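Local coordinates for protein glycine cleavage system transcriptional repressor, putative (PDB 1U8S) that probably acts as a transcriptional repressor of the glycine cleavage system and carries two ACT domains in each subunit, at residues Thr107-Gln112 and Thr167-Gln172; Ala115-Gly120 and Met156-Glu161; Asn21-Leu26 and Pro67-Gln72; Thr28-Asn33 and Thr60-Thr65. One frame throughout, in Å; residues are numbered along the deposited sequence.

Contact 1: Thr107-Gln112 and Thr167-Gln172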
loop_
_atom_site.group_PDB
_atom_site.type_symbol
_atom_site.label_atom_id
_atom_site.label_comp_id
_atom_site.label_asym_id
_atom_site.label_seq_id
_atom_site.Cartn_x
_atom_site.Cartn_y
_atom_site.Cartn_z
ATOM N N THR B 107 -13.997 -7.036 13.196
ATOM C CA THR B 107 -13.287 -6.590 12.006
ATOM C C THR B 107 -13.489 -7.505 10.804
ATOM O O THR B 107 -13.774 -7.029 9.709
ATOM C CB THR B 107 -11.766 -6.430 12.258
ATOM O OG1 THR B 107 -11.545 -5.449 13.278
ATOM C CG2 THR B 107 -11.067 -5.964 10.981
ATOM N N GLU B 108 -13.353 -8.815 10.996
ATOM C CA GLU B 108 -13.508 -9.753 9.884
ATOM C C GLU B 108 -14.932 -9.802 9.326
ATOM O O GLU B 108 -15.163 -10.317 8.230
ATOM C CB GLU B 108 -13.044 -11.152 10.301
ATOM C CG GLU B 108 -13.592 -11.606 11.634
ATOM C CD GLU B 108 -12.544 -11.586 12.736
ATOM O OE1 GLU B 108 -11.935 -10.513 12.967
ATOM O OE2 GLU B 108 -12.338 -12.648 13.372
ATOM N N LYS B 109 -15.882 -9.267 10.087
ATOM C CA LYS B 109 -17.277 -9.201 9.653
ATOM C C LYS B 109 -17.332 -8.147 8.551
ATOM O O LYS B 109 -18.002 -8.312 7.535
ATOM C CB LYS B 109 -18.170 -8.768 10.819
ATOM C CG LYS B 109 -18.377 -9.840 11.874
ATOM C CD LYS B 109 -19.709 -10.550 11.678
ATOM C CE LYS B 109 -19.750 -11.863 12.427
ATOM N NZ LYS B 109 -19.116 -11.698 13.756
ATOM N N PHE B 110 -16.593 -7.063 8.760
ATOM C CA PHE B 110 -16.554 -5.973 7.804
ATOM C C PHE B 110 -15.703 -6.240 6.586
ATOM O O PHE B 110 -16.022 -5.750 5.508
ATOM C CB PHE B 110 -16.167 -4.686 8.517
ATOM C CG PHE B 110 -17.303 -4.111 9.323
ATOM C CD1 PHE B 110 -18.375 -3.484 8.681
ATOM C CD2 PHE B 110 -17.368 -4.295 10.703
ATOM C CE1 PHE B 110 -19.490 -3.062 9.392
ATOM C CE2 PHE B 110 -18.486 -3.872 11.426
ATOM C CZ PHE B 110 -19.548 -3.256 10.767
ATOM N N THR B 111 -14.645 -7.031 6.726
ATOM C CA THR B 111 -13.837 -7.352 5.567
ATOM C C THR B 111 -14.678 -8.316 4.746
ATOM O O THR B 111 -14.712 -8.239 3.522
ATOM C CB THR B 111 -12.470 -8.007 5.947
ATOM O OG1 THR B 111 -12.683 -9.234 6.653
ATOM C CG2 THR B 111 -11.653 -7.060 6.808
ATOM N N GLN B 112 -15.383 -9.215 5.426
ATOM C CA GLN B 112 -16.240 -10.173 4.731
ATOM C C GLN B 112 -17.320 -9.421 3.942
ATOM O O GLN B 112 -17.704 -9.827 2.842
ATOM C CB GLN B 112 -16.882 -11.126 5.741
ATOM C CG GLN B 112 -17.687 -12.281 5.150
ATOM C CD GLN B 112 -16.846 -13.277 4.337
ATOM O OE1 GLN B 112 -17.134 -14.485 4.332
ATOM N NE2 GLN B 112 -15.819 -12.779 3.636
ATOM N N THR B 167 -26.637 -2.259 11.660
ATOM C CA THR B 167 -27.782 -2.427 12.549
ATOM C C THR B 167 -27.730 -3.828 13.130
ATOM O O THR B 167 -27.880 -4.020 14.335
ATOM C CB THR B 167 -29.139 -2.270 11.819
ATOM O OG1 THR B 167 -29.277 -0.925 11.375
ATOM C CG2 THR B 167 -30.295 -2.596 12.751
ATOM N N ALA B 168 -27.522 -4.801 12.256
ATOM C CA ALA B 168 -27.433 -6.201 12.656
ATOM C C ALA B 168 -26.388 -6.473 13.735
ATOM O O ALA B 168 -26.627 -7.264 14.647
ATOM C CB ALA B 168 -27.130 -7.061 11.438
ATOM N N LEU B 169 -25.233 -5.824 13.632
ATOM C CA LEU B 169 -24.162 -6.041 14.599
ATOM C C LEU B 169 -24.171 -5.006 15.721
ATOM O O LEU B 169 -23.277 -4.996 16.573
ATOM C CB LEU B 169 -22.804 -6.040 13.889
ATOM C CG LEU B 169 -22.656 -7.054 12.749
ATOM C CD1 LEU B 169 -21.387 -6.790 11.967
ATOM C CD2 LEU B 169 -22.670 -8.459 13.322
ATOM N N ASP B 170 -25.188 -4.144 15.709
ATOM C CA ASP B 170 -25.362 -3.118 16.727
ATOM C C ASP B 170 -24.152 -2.221 16.971
ATOM O O ASP B 170 -23.745 -2.025 18.121
ATOM C CB ASP B 170 -25.766 -3.777 18.043
ATOM C CG ASP B 170 -26.047 -2.772 19.133
ATOM O OD1 ASP B 170 -26.754 -1.781 18.852
ATOM O OD2 ASP B 170 -25.571 -2.983 20.270
ATOM N N VAL B 171 -23.575 -1.675 15.903
ATOM C CA VAL B 171 -22.417 -0.786 16.033
ATOM C C VAL B 171 -22.658 0.495 15.247
ATOM O O VAL B 171 -23.555 0.556 14.399
ATOM C CB VAL B 171 -21.123 -1.434 15.485
ATOM C CG1 VAL B 171 -20.890 -2.768 16.135
ATOM C CG2 VAL B 171 -21.219 -1.596 13.967
ATOM N N GLN B 172 -21.851 1.513 15.526
ATOM C CA GLN B 172 -21.963 2.793 14.834
ATOM C C GLN B 172 -21.031 2.814 13.639
ATOM O O GLN B 172 -19.814 2.653 13.778
ATOM C CB GLN B 172 -21.592 3.947 15.760
ATOM C CG GLN B 172 -22.490 4.113 16.971
ATOM C CD GLN B 172 -22.057 5.280 17.845
ATOM O OE1 GLN B 172 -20.991 5.241 18.477
ATOM N NE2 GLN B 172 -22.873 6.335 17.870
#
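Lys109, Phe110, Leu169 and Val171 form an apolar contact between helix 107-116 and the turn that follows helix 155-168. Both helices belong to the second ACT domain, a ferredoxin-like fold, and pack on one face of its antiparallel sheet. Leu169 CD1 lies 3.9 Å from Lys109 CB. The same methyl, Leu169 CD1, comes obliquely to the Phe110 ring, 4.2 Å from Phe110 CE2. Lys109 CD is 4.0 Å from Leu169 CD2. The Phe110 ring points toward the incoming loop and ends in CZ, which is 4.0 Å from Val171 CG2. That methyl lies near the ring plane, at the edge. With CG1 of Val171 anti to the carbonyl carbon (chi1 -54°), CG2 falls between the backbone N and the carbonyl carbon, on the side of the ring. The turn that brings Val171 here is a Schellman motif with Asp170 at positive phi. Phe110 is buried further by Ile143 and Val98 of the sheet. On another side of helix 107-116, Glu108 makes a salt bridge to Arg25 of the second subunit. No hydrogen bond joins the two segments, and their contact rests on non-directional van der Waals and hydrophobic forces.

Contact 2: Ala115-Gly120 and Met156-Glu161; sequences AQRQIG and MQLQEE
Arg117 and Glu161 form a salt bridge centred on one carboxylate oxygen. Arg117 NE donates to Glu161 OE1 over 2.5 Å, with an N-H...O angle of 140°. The exact length is uncertain. Arg117 NH2 adds a weak, more bent bond to Glu161 OE1, at 3.0 Å. The donor NE lies above the carboxylate plane, and the guanidinium and carboxylate planes are steeply turned, 78° apart. The arginine chain runs extended from CG to NE (chi3 173°), which carries the guanidinium across to helix 155-168. Arg117 NH1 bonds Phe113 O, so the guanidinium is held by Glu161 on its NE and NH2 side and by a backbone carbonyl at NH1. Arg117 and Ile119 flank Gln118, the positive-phi residue of the Schellman motif that ends helix 107-116. From this turn the chain enters strand 120-128, in the first beta-alpha-beta unit of the second ACT domain. Beneath the charged pair lies an apolar layer. Arg117 CD is 4.0 Å from Leu158 CD1. Ile119 and Leu158 reach toward each other tip to tip, and their CD1 atoms are 3.6 Å apart. Below them, Val149 of the sheet touches both Ile119 and Leu158, while Phe113 packs on Leu158 and Glu161.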
loop_
_atom_site.group_PDB
_atom_site.type_symbol
_atom_site.label_atom_id
_atom_site.label_comp_id
_atom_site.label_asym_id
_atom_site.label_seq_id
_atom_site.Cartn_x
_atom_site.Cartn_y
_atom_site.Cartn_z
ATOM N N ALA B 115 -15.803 -8.625 0.791
ATOM C CA ALA B 115 -15.492 -9.798 -0.010
ATOM C C ALA B 115 -16.784 -10.308 -0.652
ATOM O O ALA B 115 -16.817 -10.570 -1.855
ATOM C CB ALA B 115 -14.864 -10.880 0.842
ATOM N N GLN B 116 -17.848 -10.430 0.138
ATOM C CA GLN B 116 -19.130 -10.906 -0.380
ATOM C C GLN B 116 -19.564 -10.080 -1.590
ATOM O O GLN B 116 -20.241 -10.573 -2.487
ATOM C CB GLN B 116 -20.204 -10.819 0.706
ATOM C CG GLN B 116 -19.981 -11.767 1.860
ATOM C CD GLN B 116 -20.826 -11.432 3.071
ATOM O OE1 GLN B 116 -20.854 -10.284 3.526
ATOM N NE2 GLN B 116 -21.510 -12.434 3.614
ATOM N N ARG B 117 -19.160 -8.819 -1.617
ATOM C CA ARG B 117 -19.532 -7.958 -2.717
ATOM C C ARG B 117 -18.421 -7.789 -3.748
ATOM O O ARG B 117 -18.549 -6.999 -4.685
ATOM C CB ARG B 117 -19.985 -6.610 -2.163
ATOM C CG ARG B 117 -21.272 -6.732 -1.345
ATOM C CD ARG B 117 -21.453 -5.607 -0.327
ATOM N NE ARG B 117 -22.769 -5.697 0.286
ATOM C CZ ARG B 117 -23.168 -6.687 1.086
ATOM N NH1 ARG B 117 -22.344 -7.693 1.399
ATOM N NH2 ARG B 117 -24.414 -6.682 1.554
ATOM N N GLN B 118 -17.339 -8.545 -3.576
ATOM C CA GLN B 118 -16.207 -8.510 -4.492
ATOM C C GLN B 118 -15.556 -7.132 -4.607
ATOM O O GLN B 118 -15.018 -6.770 -5.659
ATOM C CB GLN B 118 -16.645 -9.022 -5.873
ATOM C CG GLN B 118 -16.926 -10.531 -5.894
ATOM C CD GLN B 118 -17.658 -11.005 -7.146
ATOM O OE1 GLN B 118 -17.142 -10.914 -8.262
ATOM N NE2 GLN B 118 -18.873 -11.518 -6.959
ATOM N N ILE B 119 -15.619 -6.363 -3.521
ATOM C CA ILE B 119 -15.006 -5.040 -3.463
ATOM C C ILE B 119 -13.644 -5.231 -2.785
ATOM O O ILE B 119 -13.561 -5.768 -1.676
ATOM C CB ILE B 119 -15.864 -4.071 -2.634
ATOM C CG1 ILE B 119 -17.231 -3.921 -3.304
ATOM C CG2 ILE B 119 -15.167 -2.712 -2.508
ATOM C CD1 ILE B 119 -18.224 -3.056 -2.533
ATOM N N GLY B 120 -12.579 -4.805 -3.457
ATOM C CA GLY B 120 -11.248 -4.956 -2.899
ATOM C C GLY B 120 -10.911 -3.826 -1.954
ATOM O O GLY B 120 -11.161 -2.670 -2.272
ATOM N N MET B 156 -25.801 3.901 -3.542
ATOM C CA MET B 156 -26.883 4.027 -2.573
ATOM C C MET B 156 -27.183 2.644 -1.993
ATOM O O MET B 156 -27.532 2.500 -0.821
ATOM C CB MET B 156 -28.131 4.601 -3.245
ATOM C CG MET B 156 -29.279 4.900 -2.281
ATOM S SD MET B 156 -28.927 6.224 -1.057
ATOM C CE MET B 156 -28.462 5.258 0.404
ATOM N N GLN B 157 -27.027 1.624 -2.826
ATOM C CA GLN B 157 -27.269 0.255 -2.404
ATOM C C GLN B 157 -26.156 -0.276 -1.488
ATOM O O GLN B 157 -26.426 -1.025 -0.547
ATOM C CB GLN B 157 -27.400 -0.645 -3.627
ATOM C CG GLN B 157 -27.737 -2.069 -3.285
ATOM C CD GLN B 157 -27.826 -2.937 -4.507
ATOM O OE1 GLN B 157 -28.627 -2.672 -5.406
ATOM N NE2 GLN B 157 -27.002 -3.987 -4.555
ATOM N N LEU B 158 -24.910 0.096 -1.772
ATOM C CA LEU B 158 -23.793 -0.340 -0.948
ATOM C C LEU B 158 -23.969 0.277 0.433
ATOM O O LEU B 158 -23.748 -0.379 1.459
ATOM C CB LEU B 158 -22.464 0.123 -1.556
ATOM C CG LEU B 158 -21.168 -0.164 -0.780
ATOM C CD1 LEU B 158 -20.968 -1.659 -0.590
ATOM C CD2 LEU B 158 -20.002 0.427 -1.542
ATOM N N GLN B 159 -24.392 1.537 0.453
ATOM C CA GLN B 159 -24.584 2.238 1.705
ATOM C C GLN B 159 -25.710 1.654 2.540
ATOM O O GLN B 159 -25.639 1.623 3.764
ATOM C CB GLN B 159 -24.845 3.704 1.435
ATOM C CG GLN B 159 -25.154 4.514 2.666
ATOM C CD GLN B 159 -24.991 5.981 2.395
ATOM O OE1 GLN B 159 -23.871 6.490 2.367
ATOM N NE2 GLN B 159 -26.102 6.675 2.162
ATOM N N GLU B 160 -26.762 1.196 1.881
ATOM C CA GLU B 160 -27.874 0.614 2.605
ATOM C C GLU B 160 -27.454 -0.719 3.208
ATOM O O GLU B 160 -27.699 -0.979 4.379
ATOM C CB GLU B 160 -29.087 0.464 1.675
ATOM C CG GLU B 160 -29.921 1.746 1.588
ATOM C CD GLU B 160 -30.976 1.719 0.494
ATOM O OE1 GLU B 160 -31.903 2.561 0.546
ATOM O OE2 GLU B 160 -30.876 0.871 -0.423
ATOM N N GLU B 161 -26.800 -1.558 2.418
ATOM C CA GLU B 161 -26.350 -2.847 2.922
ATOM C C GLU B 161 -25.368 -2.665 4.084
ATOM O O GLU B 161 -25.372 -3.442 5.038
ATOM C CB GLU B 161 -25.711 -3.645 1.786
ATOM C CG GLU B 161 -26.598 -3.685 0.550
ATOM C CD GLU B 161 -26.111 -4.653 -0.500
ATOM O OE1 GLU B 161 -24.881 -4.719 -0.713
ATOM O OE2 GLU B 161 -26.961 -5.330 -1.120
#

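Contact 3: Asn21-Leu26 and Pro67-Gln72; sequences NEVVRL and PLLGQQ
Glu22 and Leu26, which both touch Leu69, are linked by a helical hydrogen bond from Leu26 N to Glu22 O of 2.6 Å. The two residues lie one turn apart on helix 19-28, and Leu69 of helix 56-71 fits against the step between them. Leu69 CD2 is 3.6 Å from Leu26 CD1, the two leucines meeting tip to tip. Leu26 CD1 also approaches Leu69 CB at 3.8 Å. The other methyl, Leu69 CD1, turns to Glu22 and lies 4.0 Å from its CB and 3.8 Å from OE2. Leu69 CG stands opposite its backbone N (chi1 -166°), and the branch spreads its two methyls over the neighbouring helix. Val23 CG2 adds a looser touch to CD2 of Leu69, at 4.4 Å. These are the two helices of the first ACT domain, laid side by side on its four-stranded antiparallel sheet. The short segments run nearly antiparallel, 160° apart, with their axes 11.0 Å apart. The carboxylate of Glu22 has its strongest partner in Arg16, which forms a salt bridge with OE1. Val23 faces the sheet and packs on Leu48. Farther round helix 19-28, Asn21 packs on Glu108 of the second subunit.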
loop_
_atom_site.group_PDB
_atom_site.type_symbol
_atom_site.label_atom_id
_atom_site.label_comp_id
_atom_site.label_asym_id
_atom_site.label_seq_id
_atom_site.Cartn_x
_atom_site.Cartn_y
_atom_site.Cartn_z
ATOM N N ASN B 21 14.680 5.374 -3.823
ATOM C CA ASN B 21 15.308 5.739 -5.089
ATOM C C ASN B 21 15.930 4.499 -5.708
ATOM O O ASN B 21 15.613 4.120 -6.831
ATOM C CB ASN B 21 16.411 6.780 -4.874
ATOM C CG ASN B 21 15.906 8.203 -4.991
ATOM O OD1 ASN B 21 16.390 9.104 -4.301
ATOM N ND2 ASN B 21 14.944 8.423 -5.883
ATOM N N GLU B 22 16.816 3.868 -4.950
ATOM C CA GLU B 22 17.519 2.678 -5.405
ATOM C C GLU B 22 16.570 1.577 -5.844
ATOM O O GLU B 22 16.837 0.873 -6.818
ATOM C CB GLU B 22 18.430 2.172 -4.287
ATOM C CG GLU B 22 19.371 3.245 -3.762
ATOM C CD GLU B 22 19.910 2.931 -2.380
ATOM O OE1 GLU B 22 20.523 3.830 -1.764
ATOM O OE2 GLU B 22 19.723 1.786 -1.912
ATOM N N VAL B 23 15.458 1.429 -5.134
ATOM C CA VAL B 23 14.495 0.396 -5.481
ATOM C C VAL B 23 13.924 0.596 -6.875
ATOM O O VAL B 23 14.005 -0.300 -7.714
ATOM C CB VAL B 23 13.346 0.340 -4.477
ATOM C CG1 VAL B 23 12.362 -0.741 -4.885
ATOM C CG2 VAL B 23 13.894 0.049 -3.090
ATOM N N VAL B 24 13.349 1.763 -7.135
ATOM C CA VAL B 24 12.783 2.012 -8.458
ATOM C C VAL B 24 13.914 2.146 -9.466
ATOM O O VAL B 24 13.731 1.931 -10.665
ATOM C CB VAL B 24 11.930 3.311 -8.498
ATOM C CG1 VAL B 24 10.889 3.282 -7.398
ATOM C CG2 VAL B 24 12.821 4.532 -8.374
ATOM N N ARG B 25 15.084 2.508 -8.956
ATOM C CA ARG B 25 16.272 2.693 -9.777
ATOM C C ARG B 25 16.704 1.342 -10.324
ATOM O O ARG B 25 16.905 1.171 -11.525
ATOM C CB ARG B 25 17.385 3.310 -8.921
ATOM C CG ARG B 25 18.698 3.560 -9.634
ATOM C CD ARG B 25 19.694 4.253 -8.706
ATOM N NE ARG B 25 21.046 4.200 -9.248
ATOM C CZ ARG B 25 21.707 3.069 -9.478
ATOM N NH1 ARG B 25 21.141 1.898 -9.209
ATOM N NH2 ARG B 25 22.934 3.104 -9.983
ATOM N N LEU B 26 16.829 0.386 -9.417
ATOM C CA LEU B 26 17.237 -0.965 -9.758
ATOM C C LEU B 26 16.211 -1.608 -10.687
ATOM O O LEU B 26 16.569 -2.277 -11.659
ATOM C CB LEU B 26 17.393 -1.782 -8.471
ATOM C CG LEU B 26 18.034 -3.168 -8.534
ATOM C CD1 LEU B 26 18.581 -3.525 -7.158
ATOM C CD2 LEU B 26 17.017 -4.195 -9.006
ATOM N N PRO B 67 17.890 -8.744 -4.099
ATOM C CA PRO B 67 18.305 -9.187 -2.764
ATOM C C PRO B 67 19.615 -8.538 -2.299
ATOM O O PRO B 67 19.795 -8.276 -1.109
ATOM C CB PRO B 67 18.429 -10.703 -2.927
ATOM C CG PRO B 67 17.444 -11.018 -4.030
ATOM C CD PRO B 67 17.693 -9.891 -5.002
ATOM N N LEU B 68 20.529 -8.282 -3.234
ATOM C CA LEU B 68 21.811 -7.671 -2.893
ATOM C C LEU B 68 21.607 -6.274 -2.341
ATOM O O LEU B 68 22.259 -5.876 -1.376
ATOM C CB LEU B 68 22.720 -7.598 -4.117
ATOM C CG LEU B 68 23.064 -8.943 -4.751
ATOM C CD1 LEU B 68 24.040 -8.732 -5.902
ATOM C CD2 LEU B 68 23.660 -9.861 -3.695
ATOM N N LEU B 69 20.705 -5.531 -2.972
ATOM C CA LEU B 69 20.390 -4.176 -2.543
ATOM C C LEU B 69 19.940 -4.257 -1.088
ATOM O O LEU B 69 20.275 -3.403 -0.265
ATOM C CB LEU B 69 19.260 -3.614 -3.404
ATOM C CG LEU B 69 18.987 -2.109 -3.364
ATOM C CD1 LEU B 69 20.171 -1.360 -3.965
ATOM C CD2 LEU B 69 17.718 -1.798 -4.152
ATOM N N GLY B 70 19.188 -5.312 -0.782
ATOM C CA GLY B 70 18.677 -5.516 0.561
ATOM C C GLY B 70 19.734 -5.977 1.540
ATOM O O GLY B 70 19.524 -5.973 2.756
ATOM N N GLN B 71 20.880 -6.383 1.013
ATOM C CA GLN B 71 21.971 -6.842 1.857
ATOM C C GLN B 71 22.744 -5.644 2.394
ATOM O O GLN B 71 23.008 -5.547 3.590
ATOM C CB GLN B 71 22.906 -7.747 1.048
ATOM C CG GLN B 71 24.203 -8.110 1.760
ATOM C CD GLN B 71 25.332 -8.415 0.785
ATOM O OE1 GLN B 71 25.667 -7.591 -0.076
ATOM N NE2 GLN B 71 25.928 -9.598 0.918
ATOM N N GLN B 72 23.083 -4.725 1.498
ATOM C CA GLN B 72 23.858 -3.543 1.857
ATOM C C GLN B 72 23.062 -2.380 2.456
ATOM O O GLN B 72 23.608 -1.293 2.684
ATOM C CB GLN B 72 24.634 -3.058 0.630
ATOM C CG GLN B 72 23.792 -2.937 -0.633
ATOM C CD GLN B 72 24.566 -2.332 -1.793
ATOM O OE1 GLN B 72 25.035 -1.194 -1.719
ATOM N NE2 GLN B 72 24.709 -3.094 -2.872
#

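Contact 4: Thr28-Asn33 and Thr60-Thr65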
loop_
_atom_site.group_PDB
_atom_site.type_symbol
_atom_site.label_atom_id
_atom_site.label_comp_id
_atom_site.label_asym_id
_atom_site.label_seq_id
_atom_site.Cartn_x
_atom_site.Cartn_y
_atom_site.Cartn_z
ATOM N N THR B 28 13.697 -0.037 -12.693
ATOM C CA THR B 28 13.585 0.611 -13.996
ATOM C C THR B 28 14.857 0.411 -14.808
ATOM O O THR B 28 14.791 0.181 -16.016
ATOM C CB THR B 28 13.314 2.121 -13.858
ATOM O OG1 THR B 28 14.376 2.729 -13.116
ATOM C CG2 THR B 28 11.995 2.357 -13.147
ATOM N N GLN B 29 16.008 0.492 -14.136
ATOM C CA GLN B 29 17.304 0.306 -14.791
ATOM C C GLN B 29 17.552 -1.165 -15.159
ATOM O O GLN B 29 18.606 -1.510 -15.697
ATOM C CB GLN B 29 18.443 0.824 -13.893
ATOM C CG GLN B 29 18.623 2.349 -13.921
ATOM C CD GLN B 29 19.923 2.812 -13.265
ATOM O OE1 GLN B 29 20.967 2.173 -13.412
ATOM N NE2 GLN B 29 19.865 3.935 -12.553
ATOM N N ALA B 30 16.578 -2.023 -14.864
ATOM C CA ALA B 30 16.676 -3.446 -15.180
ATOM C C ALA B 30 15.876 -3.745 -16.446
ATOM O O ALA B 30 15.926 -4.854 -16.978
ATOM C CB ALA B 30 16.151 -4.282 -14.022
ATOM N N GLY B 31 15.133 -2.745 -16.915
ATOM C CA GLY B 31 14.333 -2.902 -18.116
ATOM C C GLY B 31 12.864 -3.158 -17.842
ATOM O O GLY B 31 12.053 -3.228 -18.766
ATOM N N CYS B 32 12.512 -3.290 -16.569
ATOM C CA CYS B 32 11.133 -3.558 -16.206
ATOM C C CYS B 32 10.277 -2.309 -16.063
ATOM O O CYS B 32 10.779 -1.194 -15.930
ATOM C CB CYS B 32 11.092 -4.351 -14.906
ATOM S SG CYS B 32 12.036 -5.874 -14.975
ATOM N N ASN B 33 8.969 -2.515 -16.107
ATOM C CA ASN B 33 8.013 -1.439 -15.965
ATOM C C ASN B 33 7.393 -1.587 -14.597
ATOM O O ASN B 33 7.288 -2.698 -14.076
ATOM C CB ASN B 33 6.917 -1.564 -17.012
ATOM C CG ASN B 33 7.420 -1.303 -18.401
ATOM O OD1 ASN B 33 7.657 -0.153 -18.778
ATOM N ND2 ASN B 33 7.606 -2.367 -19.176
ATOM N N THR B 60 14.506 -11.750 -14.317
ATOM C CA THR B 60 15.543 -12.495 -13.618
ATOM C C THR B 60 16.592 -11.508 -13.115
ATOM O O THR B 60 17.087 -11.628 -11.991
ATOM C CB THR B 60 16.215 -13.520 -14.543
ATOM O OG1 THR B 60 15.217 -14.388 -15.091
ATOM C CG2 THR B 60 17.226 -14.353 -13.771
ATOM N N ARG B 61 16.919 -10.525 -13.953
ATOM C CA ARG B 61 17.895 -9.507 -13.580
ATOM C C ARG B 61 17.457 -8.837 -12.293
ATOM O O ARG B 61 18.282 -8.524 -11.441
ATOM C CB ARG B 61 18.021 -8.446 -14.669
ATOM C CG ARG B 61 18.863 -7.246 -14.251
ATOM C CD ARG B 61 20.346 -7.585 -14.169
ATOM N NE ARG B 61 21.137 -6.474 -13.636
ATOM C CZ ARG B 61 22.455 -6.355 -13.786
ATOM N NH1 ARG B 61 23.129 -7.282 -14.458
ATOM N NH2 ARG B 61 23.103 -5.315 -13.265
ATOM N N VAL B 62 16.151 -8.617 -12.165
ATOM C CA VAL B 62 15.587 -7.987 -10.977
ATOM C C VAL B 62 15.545 -8.985 -9.822
ATOM O O VAL B 62 15.792 -8.625 -8.670
ATOM C CB VAL B 62 14.152 -7.469 -11.237
ATOM C CG1 VAL B 62 13.583 -6.836 -9.981
ATOM C CG2 VAL B 62 14.165 -6.467 -12.363
ATOM N N GLU B 63 15.235 -10.240 -10.132
ATOM C CA GLU B 63 15.161 -11.275 -9.107
ATOM C C GLU B 63 16.536 -11.550 -8.509
ATOM O O GLU B 63 16.646 -12.014 -7.373
ATOM C CB GLU B 63 14.589 -12.569 -9.694
ATOM C CG GLU B 63 13.189 -12.432 -10.269
ATOM C CD GLU B 63 12.673 -13.731 -10.867
ATOM O OE1 GLU B 63 13.352 -14.289 -11.759
ATOM O OE2 GLU B 63 11.588 -14.193 -10.447
ATOM N N THR B 64 17.587 -11.262 -9.269
ATOM C CA THR B 64 18.927 -11.495 -8.761
ATOM C C THR B 64 19.476 -10.298 -8.008
ATOM O O THR B 64 19.839 -10.412 -6.838
ATOM C CB THR B 64 19.917 -11.839 -9.879
ATOM O OG1 THR B 64 19.456 -12.989 -10.599
ATOM C CG2 THR B 64 21.287 -12.136 -9.280
ATOM N N THR B 65 19.528 -9.148 -8.675
ATOM C CA THR B 65 20.074 -7.930 -8.072
ATOM C C THR B 65 19.359 -7.360 -6.837
ATOM O O THR B 65 20.012 -6.817 -5.945
ATOM C CB THR B 65 20.181 -6.815 -9.123
ATOM O OG1 THR B 65 18.883 -6.524 -9.651
ATOM C CG2 THR B 65 21.088 -7.251 -10.255
#
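Ala30 and Val62 bury most of this contact, with Arg61 adding a smaller share. Ala30 lies in the Schellman motif that ends helix 19-28, where Gly31 takes positive phi and Thr28 to Gly31 form a type I beta turn. The loop then leads into strand 33-42, in the first beta-alpha-beta unit of the ferredoxin-like ACT fold. It packs against helix 56-71. One methyl does most of the touching. Val62 CG2 is 3.4 Å from Ala30 CB and 3.4 Å from Cys32 SG, a tight fit on both. With CG1 of Val62 anti to the backbone N (chi1 179°), CG2 stands beside that N, on the side where Ala30 and Cys32 lie. The Val62 side chain also packs on Ile9 and Ile52, which joins the loop contact to the sheet. Arg61 meets Ala30 CB through CG, at 4.0 Å. The same loop faces the second subunit, where Lys103 donates hydrogen bonds to Thr28 O and Cys32 O. On the helix, Arg61 O accepts two bonds, one from Thr65 N at 3.1 Å and one from Thr65 OG1 at 2.8 Å, and these donors approach from opposite faces of the carbonyl plane.

In the fold
The contacts form two pairs, one in each ACT domain. Contacts 1 and 2 join the same two helices of the second domain, with centres 13 Å apart. Contacts 3 and 4 share helix 56-71 of the first domain, with centres 10 Å apart, and meet where Leu26 packs on Thr65. In each domain one contact is nested along the chain inside the loop closed by the other. The pairs lie far apart: contacts 1 and 3 have centres 41 Å apart and nearest atoms about 27 Å apart. Across the dimer, Gln29 of contact 4 hydrogen-bonds Glu108 of contact 1 in the second subunit. The first domain of one subunit thus meets the second domain of the other, in a protein described as domain-swapped.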